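Local structure of phytochrome Response Regulator RcpA (Tolypothrix sp. PCC 7601, 1K68) at residues A[1-6]-A[131-136]; A[7-10]-A[14-17]; A[30-35]-A[41-46]; A[76-81]-A[86-91]. The protein probably serves as the CheY-like response regulator of a cyanobacterial phytochrome, taking up a phosphoryl group beside a bound magnesium ion and working as a homodimer. One frame throughout, in Å; residues are numbered along the deposited sequence.

How the interactions relate
The four contacts illustrate how a receiver domain of (beta/alpha)5 type is assembled: each fastens a helix to the central parallel sheet. Interaction 1 brings the two ends of the chain together, and the other three follow one another within the span it encloses. Interactions 1 and 2 share strand 4-8, their centres about 17 Å apart, and interaction 3 uses the neighbouring strand 30-34. Interactions 3 and 4, with centres about 13 Å apart, meet directly, since helices 37-44 and 70-79 pack side by side; interactions 2 and 4 lie on opposite sides of the chain's centre. Interaction 2 holds a magnesium ligand; the other three join helices 118-135, 37-44 and 70-79 to the same sheet.

Interaction 1. Residues A[1-6]-A[131-136]; sequences AHKKIF and FWLSTA
Lys3 and Leu133 bring the two backbones nearest, their CA atoms 7.6 Å apart, where the chain leading into strand 4-8 runs past the last turn of helix 118-135. That turn is widened to the pi type: the N of Ala136 bonds to the O of Phe131 before the chain leaves helical geometry. Lys3 spans the gap with an extended side chain. Its CG lies beside the backbone N (chi1 -56°) and the torsions beyond are all near 180°, which carries the ammonium to the helix end. There NZ donates to the O of Leu133 over a short 2.5 Å, approaching from above the carbonyl plane, 51° out of it. The same NZ gives a second bond, of 2.8 Å, to a water that in turn donates to the O atoms of Trp132 and Ala136, so one lysine serves three carbonyls of the helix terminus, two of them through solvent. The lysine stem runs antiparallel to the leucine side chain, CD of Lys3 4.0 Å from CD2 of Leu133. The other branch of Leu133, CD1, turns to CD1 of Ile5, although their modelled separation is doubtfully short. Around this contact Ile5 pairs through its backbone with Glu30 and Val32 of strand 30-34 and packs on Leu60, Leu133 also covers His29, and Trp132 extends the helix packing across Leu58 and Pro87.

Interaction 2. Residues A[7-10]-A[14-17]; sequences LVED and DIRL. With MG (magnesium ion), chain C.
The apolar part of this contact, Ile15 against Glu9, joins the C-terminal end of strand 4-8 to the first turns of helix 12-23. CG1 of Ile15 lies 3.6 Å from CG of Glu9, and its CD1 reaches on to the backbone, 3.3 Å from the O of Glu9. CD2 of Leu7 comes within 4.5 Å of CA of Ile15.

Charge governs the second part. OE2 of Glu9 and OD2 of Asp14 stand 4.2 Å apart, their carboxylate planes nearly perpendicular (79°), and both form salt bridges to Lys114, which probably offsets their like charges. The other oxygen of Glu9, OE1, takes the N of Asn11 and, weakly, the N of Asp10.

Metal binding is the third. With chi1 at 61°, CG of Asp10 sits between its own N and carbonyl carbon, and OD1 binds magnesium at 2.3 Å; a water sits 2.5 Å from the ion, and Asp62 and Asn64 complete the protein ligands.

The acidic cluster thus does two jobs: Asp10 holds the metal beside the phosphorylated Asp62, while Glu9 and Asp14 together probably fix the position of Lys114, the lysine expected at the active site of receiver domains.

Interaction 3. Residues A[30-35]-A[41-46]; sequences EVVTVR and MAYLRQ
From helix 37-44 the ring of Tyr43 reaches across to Val32 of strand 30-34, and the apolar contact rests on this pair. The outer end of the tyrosine does the touching: CG1 of Val32 lies 3.7 Å from CE1 of Tyr43, and CG2 of Val32 is also 3.7 Å from OH of Tyr43, so both methyl groups of the valine come against the phenol end from one side. CG1 approaches the ring obliquely. Two residues along the strand, Val34 comes in from the same side of the sheet, its CG1 4.5 Å from CD1 of Tyr43, nearer the root of the ring. Tyr43 can reach this far because its ring carbon CG stands opposite the backbone N (chi1 -172°), which throws the ring out from the helix onto the strand.

A hydrogen bond and a ring stack hold the tyrosine further. OH of Tyr43 is hydrogen-bonded to NZ of Lys4, and the ring stacks on Phe6, so the residue is anchored by its hydroxyl as well as by its ring. With an alanine here, the ammonium of Lys4 would probably lose its phenol partner and a gap would open beside Val32 and Phe6.

Backbone bonds end the helix just beyond the ring. Gln46, with positive phi, is the C-prime residue of a Schellman motif: its N bonds to the O of Tyr43 over 3.1 Å, and Glu47 N to the O of Ala42.

The contact covers one face of strand 30-34, at one edge of the sheet within this chain, while Thr33 packs on Ile15 of helix 12-23 on the other; Met41 and Leu44 continue onto helix 70-79.

Interaction 4. Residues A[76-81]-A[86-91]; sequences EIKSDP and IPVVVL
Between the last residues of helix 70-79 and the loop that leads into strand 88-92, the backbones come nearest at Lys78 and Ile86, CA to CA 8.3 Å. N of Asp80 bonds to the O of Ile77, and the chain then loops back to enter the sheet between strands 58-60 and 110-113. The contact thus lies in the beta-alpha-beta crossover formed by parallel strand 58-60, helix 70-79 and strand 88-92.

Among the side chains, Lys78 makes the polar link. It is bent at chi2 (-67°), which folds the chain back toward the strand before it runs out straight to NZ. That atom donates to the O of Ile86 over 3.0 Å, from above the carbonyl plane with a C=O...N angle of 136°. On the way, the lysine's methylene CE passes 3.9 Å from CG2 of Val88, the two side chains lying alongside each other and pointing opposite ways. The same methyl group of Val88 also meets CG2 of Ile77 at 4.2 Å, and Ile77 goes on to Ile59 and to Met41 and Leu44 of helix 37-44.

NZ of Lys78 has two more acceptors, OD1 of Asn109 and the O of Lys84, and the N of Val88 shares that same asparagine oxygen. With a methionine in its place, the carbonyls of Ile86 and Lys84 and OD1 of Asn109 would probably lose their charged donor. One ammonium gripped by three oxygens therefore draws the helix end, the loop before the strand and Asn109 together, with its aliphatic stem packed against the strand.

Interaction 1. Residues A[1-6]-A[131-136]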
loop_
_atom_site.group_PDB
_atom_site.type_symbol
_atom_site.label_atom_id
_atom_site.label_comp_id
_atom_site.label_asym_id
_atom_site.label_seq_id
_atom_site.Cartn_x
_atom_site.Cartn_y
_atom_site.Cartn_z
ATOM N N ALA A 1 21.698 -1.367 15.218
ATOM C CA ALA A 1 20.651 -1.105 16.244
ATOM C C ALA A 1 19.274 -0.985 15.621
ATOM O O ALA A 1 18.765 0.121 15.429
ATOM N N HIS A 2 18.673 -2.124 15.294
ATOM C CA HIS A 2 17.349 -2.123 14.687
ATOM C C HIS A 2 16.373 -2.966 15.504
ATOM O O HIS A 2 16.728 -4.014 16.048
ATOM C CB HIS A 2 17.425 -2.644 13.246
ATOM C CG HIS A 2 17.443 -4.137 13.135
ATOM N ND1 HIS A 2 18.431 -4.919 13.698
ATOM C CD2 HIS A 2 16.591 -4.993 12.521
ATOM C CE1 HIS A 2 18.183 -6.190 13.436
ATOM N NE2 HIS A 2 17.075 -6.263 12.724
ATOM N N LYS A 3 15.137 -2.495 15.593
ATOM C CA LYS A 3 14.108 -3.196 16.343
ATOM C C LYS A 3 13.302 -4.076 15.400
ATOM O O LYS A 3 13.106 -3.724 14.240
ATOM C CB LYS A 3 13.201 -2.175 17.026
ATOM C CG LYS A 3 13.966 -1.210 17.913
ATOM C CD LYS A 3 13.095 -0.065 18.384
ATOM C CE LYS A 3 13.883 0.878 19.278
ATOM N NZ LYS A 3 13.028 1.973 19.795
ATOM N N LYS A 4 12.855 -5.228 15.886
ATOM C CA LYS A 4 12.060 -6.130 15.063
ATOM C C LYS A 4 10.584 -6.082 15.446
ATOM O O LYS A 4 10.237 -6.118 16.622
ATOM C CB LYS A 4 12.540 -7.578 15.186
ATOM C CG LYS A 4 11.646 -8.544 14.393
ATOM C CD LYS A 4 11.944 -10.007 14.658
ATOM C CE LYS A 4 13.219 -10.468 13.977
ATOM N NZ LYS A 4 13.387 -11.941 14.137
ATOM N N ILE A 5 9.725 -6.014 14.434
ATOM C CA ILE A 5 8.289 -5.977 14.634
ATOM C C ILE A 5 7.693 -7.243 14.035
ATOM O O ILE A 5 7.946 -7.571 12.870
ATOM C CB ILE A 5 7.678 -4.751 13.948
ATOM C CG1 ILE A 5 8.301 -3.488 14.524
ATOM C CG2 ILE A 5 6.181 -4.727 14.150
ATOM C CD1 ILE A 5 7.973 -2.260 13.729
ATOM N N PHE A 6 6.921 -7.958 14.846
ATOM C CA PHE A 6 6.283 -9.199 14.421
ATOM C C PHE A 6 4.800 -8.915 14.174
ATOM O O PHE A 6 4.046 -8.623 15.103
ATOM C CB PHE A 6 6.467 -10.260 15.514
ATOM C CG PHE A 6 6.118 -11.654 15.085
ATOM C CD1 PHE A 6 6.717 -12.228 13.964
ATOM C CD2 PHE A 6 5.227 -12.417 15.829
ATOM C CE1 PHE A 6 6.433 -13.539 13.599
ATOM C CE2 PHE A 6 4.935 -13.732 15.471
ATOM C CZ PHE A 6 5.540 -14.298 14.355
ATOM N N PHE A 131 5.029 5.891 18.789
ATOM C CA PHE A 131 4.922 5.731 20.234
ATOM C C PHE A 131 5.684 4.544 20.806
ATOM O O PHE A 131 6.394 4.678 21.791
ATOM C CB PHE A 131 3.456 5.616 20.663
ATOM C CG PHE A 131 3.281 5.474 22.150
ATOM C CD1 PHE A 131 3.336 6.590 22.980
ATOM C CD2 PHE A 131 3.140 4.218 22.728
ATOM C CE1 PHE A 131 3.261 6.458 24.367
ATOM C CE2 PHE A 131 3.062 4.071 24.110
ATOM C CZ PHE A 131 3.125 5.193 24.935
ATOM N N TRP A 132 5.538 3.377 20.197
ATOM C CA TRP A 132 6.205 2.190 20.706
ATOM C C TRP A 132 7.661 2.029 20.313
ATOM O O TRP A 132 8.458 1.536 21.100
ATOM C CB TRP A 132 5.433 0.940 20.288
ATOM C CG TRP A 132 4.097 0.896 20.906
ATOM C CD1 TRP A 132 2.939 1.403 20.397
ATOM C CD2 TRP A 132 3.783 0.389 22.205
ATOM N NE1 TRP A 132 1.920 1.245 21.300
ATOM C CE2 TRP A 132 2.408 0.630 22.412
ATOM C CE3 TRP A 132 4.530 -0.236 23.205
ATOM C CZ2 TRP A 132 1.768 0.257 23.596
ATOM C CZ3 TRP A 132 3.890 -0.603 24.380
ATOM C CH2 TRP A 132 2.520 -0.353 24.564
ATOM N N LEU A 133 8.014 2.453 19.106
ATOM C CA LEU A 133 9.389 2.302 18.649
ATOM C C LEU A 133 10.249 3.532 18.851
ATOM O O LEU A 133 11.438 3.517 18.553
ATOM C CB LEU A 133 9.397 1.881 17.183
ATOM C CG LEU A 133 8.551 0.623 16.976
ATOM C CD1 LEU A 133 8.444 0.309 15.505
ATOM C CD2 LEU A 133 9.164 -0.534 17.749
ATOM N N SER A 134 9.657 4.597 19.379
ATOM C CA SER A 134 10.419 5.809 19.620
ATOM C C SER A 134 10.240 6.377 21.031
ATOM O O SER A 134 11.209 6.506 21.779
ATOM C CB SER A 134 10.053 6.868 18.583
ATOM O OG SER A 134 10.769 8.064 18.823
ATOM N N THR A 135 9.004 6.704 21.400
ATOM C CA THR A 135 8.722 7.278 22.715
ATOM C C THR A 135 8.919 6.310 23.883
ATOM O O THR A 135 9.558 6.643 24.884
ATOM C CB THR A 135 7.284 7.829 22.766
ATOM O OG1 THR A 135 7.076 8.701 21.655
ATOM C CG2 THR A 135 7.050 8.602 24.044
ATOM N N ALA A 136 8.374 5.107 23.755
ATOM C CA ALA A 136 8.488 4.121 24.819
ATOM C C ALA A 136 9.866 3.498 24.896
ATOM O O ALA A 136 10.635 3.547 23.946
ATOM C CB ALA A 136 7.457 3.020 24.625
HETATM O O HOH W 1 11.035 2.234 21.746
#

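Interaction 2. Residues A[7-10]-A[14-17]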
loop_
_atom_site.group_PDB
_atom_site.type_symbol
_atom_site.label_atom_id
_atom_site.label_comp_id
_atom_site.label_asym_id
_atom_site.label_seq_id
_atom_site.Cartn_x
_atom_site.Cartn_y
_atom_site.Cartn_z
ATOM N N LEU A 7 4.407 -8.982 12.908
ATOM C CA LEU A 7 3.038 -8.734 12.496
ATOM C C LEU A 7 2.337 -10.049 12.203
ATOM O O LEU A 7 2.742 -10.786 11.296
ATOM C CB LEU A 7 3.023 -7.852 11.244
ATOM C CG LEU A 7 1.703 -7.636 10.490
ATOM C CD1 LEU A 7 0.685 -6.900 11.367
ATOM C CD2 LEU A 7 1.987 -6.829 9.232
ATOM N N VAL A 8 1.306 -10.346 12.995
ATOM C CA VAL A 8 0.510 -11.557 12.833
ATOM C C VAL A 8 -0.809 -11.085 12.217
ATOM O O VAL A 8 -1.683 -10.561 12.916
ATOM C CB VAL A 8 0.246 -12.243 14.190
ATOM C CG1 VAL A 8 -0.472 -13.568 13.964
ATOM C CG2 VAL A 8 1.562 -12.470 14.935
ATOM N N GLU A 9 -0.932 -11.272 10.902
ATOM C CA GLU A 9 -2.094 -10.816 10.134
ATOM C C GLU A 9 -2.225 -11.600 8.824
ATOM O O GLU A 9 -1.223 -11.935 8.201
ATOM C CB GLU A 9 -1.906 -9.333 9.821
ATOM C CG GLU A 9 -2.835 -8.763 8.771
ATOM C CD GLU A 9 -4.253 -8.647 9.265
ATOM O OE1 GLU A 9 -5.118 -9.396 8.764
ATOM O OE2 GLU A 9 -4.494 -7.807 10.160
ATOM N N ASP A 10 -3.449 -11.886 8.394
ATOM C CA ASP A 10 -3.637 -12.638 7.148
ATOM C C ASP A 10 -4.137 -11.796 5.965
ATOM O O ASP A 10 -3.928 -12.161 4.811
ATOM C CB ASP A 10 -4.585 -13.820 7.382
ATOM C CG ASP A 10 -5.955 -13.385 7.838
ATOM O OD1 ASP A 10 -6.023 -12.471 8.679
ATOM O OD2 ASP A 10 -6.961 -13.961 7.371
ATOM N N ASP A 14 -4.187 -5.345 4.270
ATOM C CA ASP A 14 -3.729 -4.719 5.503
ATOM C C ASP A 14 -2.234 -4.938 5.683
ATOM O O ASP A 14 -1.519 -4.051 6.141
ATOM C CB ASP A 14 -4.477 -5.288 6.716
ATOM C CG ASP A 14 -5.946 -4.901 6.732
ATOM O OD1 ASP A 14 -6.310 -3.894 6.089
ATOM O OD2 ASP A 14 -6.741 -5.590 7.400
ATOM N N ILE A 15 -1.765 -6.129 5.329
ATOM C CA ILE A 15 -0.352 -6.428 5.455
ATOM C C ILE A 15 0.423 -5.414 4.638
ATOM O O ILE A 15 1.411 -4.846 5.109
ATOM C CB ILE A 15 -0.026 -7.851 4.950
ATOM C CG1 ILE A 15 -0.591 -8.886 5.923
ATOM C CG2 ILE A 15 1.483 -8.020 4.810
ATOM C CD1 ILE A 15 -0.451 -10.324 5.458
ATOM N N ARG A 16 -0.038 -5.178 3.413
ATOM C CA ARG A 16 0.631 -4.230 2.535
ATOM C C ARG A 16 0.686 -2.851 3.174
ATOM O O ARG A 16 1.766 -2.279 3.338
ATOM C CB ARG A 16 -0.080 -4.128 1.177
ATOM C CG ARG A 16 0.659 -3.231 0.191
ATOM C CD ARG A 16 -0.007 -3.146 -1.184
ATOM N NE ARG A 16 -1.025 -2.098 -1.269
ATOM C CZ ARG A 16 -2.333 -2.302 -1.124
ATOM N NH1 ARG A 16 -2.800 -3.524 -0.889
ATOM N NH2 ARG A 16 -3.178 -1.282 -1.219
ATOM N N LEU A 17 -0.480 -2.330 3.541
ATOM C CA LEU A 17 -0.579 -1.006 4.143
ATOM C C LEU A 17 0.268 -0.880 5.411
ATOM O O LEU A 17 1.046 0.065 5.564
ATOM C CB LEU A 17 -2.047 -0.695 4.435
ATOM C CG LEU A 17 -2.404 0.718 4.905
ATOM C CD1 LEU A 17 -3.868 0.984 4.612
ATOM C CD2 LEU A 17 -2.102 0.879 6.388
HETATM MG MG MG C . -7.626 -11.531 9.981
HETATM O O HOH W 2 -8.510 -11.913 7.728
#

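Interaction 3. Residues A[30-35]-A[41-46]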
loop_
_atom_site.group_PDB
_atom_site.type_symbol
_atom_site.label_atom_id
_atom_site.label_comp_id
_atom_site.label_asym_id
_atom_site.label_seq_id
_atom_site.Cartn_x
_atom_site.Cartn_y
_atom_site.Cartn_z
ATOM N N GLU A 30 12.830 -3.880 11.281
ATOM C CA GLU A 30 12.698 -5.142 10.572
ATOM C C GLU A 30 11.291 -5.652 10.829
ATOM O O GLU A 30 10.882 -5.795 11.977
ATOM C CB GLU A 30 13.713 -6.167 11.069
ATOM C CG GLU A 30 13.407 -7.569 10.587
ATOM C CD GLU A 30 14.418 -8.594 11.056
ATOM O OE1 GLU A 30 14.737 -8.623 12.265
ATOM O OE2 GLU A 30 14.887 -9.380 10.211
ATOM N N VAL A 31 10.550 -5.922 9.762
ATOM C CA VAL A 31 9.191 -6.407 9.909
ATOM C C VAL A 31 9.049 -7.831 9.416
ATOM O O VAL A 31 9.262 -8.113 8.236
ATOM C CB VAL A 31 8.197 -5.527 9.127
ATOM C CG1 VAL A 31 6.768 -5.953 9.437
ATOM C CG2 VAL A 31 8.413 -4.062 9.484
ATOM N N VAL A 32 8.696 -8.732 10.326
ATOM C CA VAL A 32 8.494 -10.123 9.974
ATOM C C VAL A 32 7.011 -10.402 10.094
ATOM O O VAL A 32 6.404 -10.166 11.135
ATOM C CB VAL A 32 9.288 -11.051 10.894
ATOM C CG1 VAL A 32 8.910 -12.496 10.627
ATOM C CG2 VAL A 32 10.774 -10.850 10.648
ATOM N N THR A 33 6.431 -10.908 9.015
ATOM C CA THR A 33 5.007 -11.175 8.962
ATOM C C THR A 33 4.655 -12.648 8.801
ATOM O O THR A 33 5.161 -13.307 7.896
ATOM C CB THR A 33 4.375 -10.407 7.771
ATOM O OG1 THR A 33 4.751 -9.022 7.831
ATOM C CG2 THR A 33 2.855 -10.522 7.789
ATOM N N VAL A 34 3.810 -13.164 9.694
ATOM C CA VAL A 34 3.329 -14.541 9.590
ATOM C C VAL A 34 1.819 -14.391 9.464
ATOM O O VAL A 34 1.241 -13.432 9.995
ATOM C CB VAL A 34 3.676 -15.416 10.818
ATOM C CG1 VAL A 34 5.172 -15.668 10.861
ATOM C CG2 VAL A 34 3.191 -14.758 12.091
ATOM N N ARG A 35 1.179 -15.337 8.787
ATOM C CA ARG A 35 -0.253 -15.236 8.518
ATOM C C ARG A 35 -1.274 -16.066 9.283
ATOM O O ARG A 35 -2.447 -16.076 8.920
ATOM C CB ARG A 35 -0.459 -15.417 7.018
ATOM C CG ARG A 35 0.481 -14.521 6.221
ATOM C CD ARG A 35 0.547 -14.883 4.752
ATOM N NE ARG A 35 -0.175 -13.923 3.928
ATOM C CZ ARG A 35 -1.475 -13.680 4.038
ATOM N NH1 ARG A 35 -2.204 -14.325 4.937
ATOM N NH2 ARG A 35 -2.048 -12.791 3.245
ATOM N N MET A 41 2.804 -18.639 17.051
ATOM C CA MET A 41 3.354 -19.272 18.241
ATOM C C MET A 41 4.647 -20.034 17.960
ATOM O O MET A 41 5.586 -19.972 18.749
ATOM C CB MET A 41 2.315 -20.198 18.864
ATOM C CG MET A 41 1.087 -19.465 19.383
ATOM S SD MET A 41 1.558 -18.144 20.511
ATOM C CE MET A 41 2.020 -19.115 21.956
ATOM N N ALA A 42 4.702 -20.746 16.839
ATOM C CA ALA A 42 5.908 -21.492 16.494
ATOM C C ALA A 42 7.097 -20.533 16.406
ATOM O O ALA A 42 8.177 -20.807 16.935
ATOM C CB ALA A 42 5.713 -22.223 15.166
ATOM N N TYR A 43 6.885 -19.402 15.740
ATOM C CA TYR A 43 7.927 -18.396 15.572
ATOM C C TYR A 43 8.372 -17.824 16.916
ATOM O O TYR A 43 9.570 -17.697 17.179
ATOM C CB TYR A 43 7.416 -17.261 14.669
ATOM C CG TYR A 43 8.468 -16.251 14.261
ATOM C CD1 TYR A 43 9.065 -16.303 13.000
ATOM C CD2 TYR A 43 8.877 -15.248 15.140
ATOM C CE1 TYR A 43 10.042 -15.378 12.627
ATOM C CE2 TYR A 43 9.852 -14.323 14.776
ATOM C CZ TYR A 43 10.429 -14.394 13.523
ATOM O OH TYR A 43 11.398 -13.482 13.175
ATOM N N LEU A 44 7.410 -17.477 17.769
ATOM C CA LEU A 44 7.735 -16.898 19.071
ATOM C C LEU A 44 8.406 -17.894 20.015
ATOM O O LEU A 44 9.214 -17.505 20.854
ATOM C CB LEU A 44 6.475 -16.316 19.717
ATOM C CG LEU A 44 5.864 -15.134 18.952
ATOM C CD1 LEU A 44 4.517 -14.734 19.567
ATOM C CD2 LEU A 44 6.838 -13.966 18.976
ATOM N N ARG A 45 8.076 -19.174 19.883
ATOM C CA ARG A 45 8.696 -20.181 20.735
ATOM C C ARG A 45 9.937 -20.741 20.053
ATOM O O ARG A 45 10.523 -21.719 20.518
ATOM C CB ARG A 45 7.724 -21.319 21.047
ATOM C CG ARG A 45 6.566 -20.941 21.958
ATOM C CD ARG A 45 5.804 -22.182 22.377
ATOM N NE ARG A 45 4.583 -21.879 23.119
ATOM C CZ ARG A 45 4.543 -21.209 24.266
ATOM N NH1 ARG A 45 5.664 -20.762 24.818
ATOM N NH2 ARG A 45 3.379 -20.992 24.862
ATOM N N GLN A 46 10.338 -20.112 18.950
ATOM C CA GLN A 46 11.516 -20.541 18.204
ATOM C C GLN A 46 11.512 -22.052 17.988
ATOM O O GLN A 46 12.487 -22.734 18.294
ATOM C CB GLN A 46 12.786 -20.132 18.957
ATOM C CG GLN A 46 13.031 -18.634 19.006
ATOM C CD GLN A 46 14.141 -18.253 19.968
ATOM O OE1 GLN A 46 14.575 -17.105 20.011
ATOM N NE2 GLN A 46 14.598 -19.217 20.752
#

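Interaction 4. Residues A[76-81]-A[86-91]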
loop_
_atom_site.group_PDB
_atom_site.type_symbol
_atom_site.label_atom_id
_atom_site.label_comp_id
_atom_site.label_asym_id
_atom_site.label_seq_id
_atom_site.Cartn_x
_atom_site.Cartn_y
_atom_site.Cartn_z
ATOM N N GLU A 76 -1.843 -17.147 25.251
ATOM C CA GLU A 76 -0.655 -17.982 25.402
ATOM C C GLU A 76 0.631 -17.176 25.564
ATOM O O GLU A 76 1.525 -17.579 26.295
ATOM C CB GLU A 76 -0.552 -18.943 24.221
ATOM C CG GLU A 76 -1.506 -20.127 24.348
ATOM C CD GLU A 76 -1.696 -20.876 23.049
ATOM O OE1 GLU A 76 -0.703 -21.065 22.317
ATOM O OE2 GLU A 76 -2.846 -21.283 22.764
ATOM N N ILE A 77 0.718 -16.035 24.891
ATOM C CA ILE A 77 1.897 -15.180 24.994
ATOM C C ILE A 77 2.005 -14.518 26.370
ATOM O O ILE A 77 3.040 -14.606 27.028
ATOM C CB ILE A 77 1.867 -14.066 23.926
ATOM C CG1 ILE A 77 2.135 -14.650 22.543
ATOM C CG2 ILE A 77 2.905 -13.012 24.239
ATOM C CD1 ILE A 77 2.004 -13.622 21.436
ATOM N N LYS A 78 0.928 -13.859 26.803
ATOM C CA LYS A 78 0.930 -13.157 28.087
ATOM C C LYS A 78 0.924 -14.059 29.314
ATOM O O LYS A 78 1.010 -13.582 30.440
ATOM C CB LYS A 78 -0.247 -12.178 28.157
ATOM C CG LYS A 78 -0.106 -11.001 27.207
ATOM C CD LYS A 78 1.063 -10.090 27.606
ATOM C CE LYS A 78 1.320 -9.051 26.523
ATOM N NZ LYS A 78 2.436 -8.126 26.844
ATOM N N SER A 79 0.828 -15.363 29.095
ATOM C CA SER A 79 0.836 -16.315 30.196
ATOM C C SER A 79 2.214 -16.980 30.270
ATOM O O SER A 79 2.592 -17.547 31.291
ATOM C CB SER A 79 -0.250 -17.378 29.982
ATOM O OG SER A 79 -0.415 -18.186 31.137
ATOM N N ASP A 80 2.963 -16.900 29.177
ATOM C CA ASP A 80 4.292 -17.494 29.110
ATOM C C ASP A 80 5.296 -16.688 29.937
ATOM O O ASP A 80 5.415 -15.468 29.783
ATOM C CB ASP A 80 4.740 -17.584 27.653
ATOM C CG ASP A 80 6.017 -18.378 27.484
ATOM O OD1 ASP A 80 7.103 -17.794 27.644
ATOM O OD2 ASP A 80 5.927 -19.594 27.204
ATOM N N PRO A 81 6.039 -17.366 30.828
ATOM C CA PRO A 81 7.029 -16.705 31.679
ATOM C C PRO A 81 8.008 -15.783 30.964
ATOM O O PRO A 81 8.435 -14.780 31.533
ATOM C CB PRO A 81 7.728 -17.877 32.366
ATOM C CG PRO A 81 6.612 -18.863 32.522
ATOM C CD PRO A 81 5.947 -18.801 31.156
ATOM N N ILE A 86 6.952 -9.183 26.088
ATOM C CA ILE A 86 6.945 -8.594 24.758
ATOM C C ILE A 86 5.660 -7.790 24.593
ATOM O O ILE A 86 4.566 -8.310 24.786
ATOM C CB ILE A 86 6.979 -9.658 23.649
ATOM C CG1 ILE A 86 8.192 -10.584 23.828
ATOM C CG2 ILE A 86 7.049 -8.971 22.299
ATOM C CD1 ILE A 86 8.224 -11.738 22.846
ATOM N N PRO A 87 5.780 -6.505 24.252
ATOM C CA PRO A 87 4.569 -5.700 24.079
ATOM C C PRO A 87 3.722 -6.189 22.910
ATOM O O PRO A 87 4.219 -6.380 21.794
ATOM C CB PRO A 87 5.115 -4.303 23.843
ATOM C CG PRO A 87 6.383 -4.302 24.640
ATOM C CD PRO A 87 6.977 -5.651 24.317
ATOM N N VAL A 88 2.441 -6.412 23.178
ATOM C CA VAL A 88 1.519 -6.850 22.144
ATOM C C VAL A 88 0.486 -5.763 21.919
ATOM O O VAL A 88 -0.155 -5.301 22.865
ATOM C CB VAL A 88 0.766 -8.150 22.536
ATOM C CG1 VAL A 88 -0.296 -8.497 21.465
ATOM C CG2 VAL A 88 1.744 -9.302 22.667
ATOM N N VAL A 89 0.343 -5.345 20.666
ATOM C CA VAL A 89 -0.655 -4.350 20.309
ATOM C C VAL A 89 -1.657 -5.032 19.392
ATOM O O VAL A 89 -1.336 -5.391 18.252
ATOM C CB VAL A 89 -0.059 -3.151 19.539
ATOM C CG1 VAL A 89 -1.194 -2.266 19.015
ATOM C CG2 VAL A 89 0.837 -2.336 20.449
ATOM N N VAL A 90 -2.868 -5.243 19.886
ATOM C CA VAL A 90 -3.877 -5.854 19.043
ATOM C C VAL A 90 -4.370 -4.766 18.095
ATOM O O VAL A 90 -4.722 -3.669 18.531
ATOM C CB VAL A 90 -5.035 -6.435 19.892
ATOM C CG1 VAL A 90 -6.301 -6.618 19.036
ATOM C CG2 VAL A 90 -4.600 -7.784 20.464
ATOM N N LEU A 91 -4.322 -5.062 16.797
ATOM C CA LEU A 91 -4.770 -4.151 15.741
ATOM C C LEU A 91 -5.759 -5.000 14.963
ATOM O O LEU A 91 -5.376 -5.918 14.235
ATOM C CB LEU A 91 -3.592 -3.717 14.850
ATOM C CG LEU A 91 -3.882 -2.837 13.628
ATOM C CD1 LEU A 91 -4.598 -1.556 14.041
ATOM C CD2 LEU A 91 -2.574 -2.513 12.929
#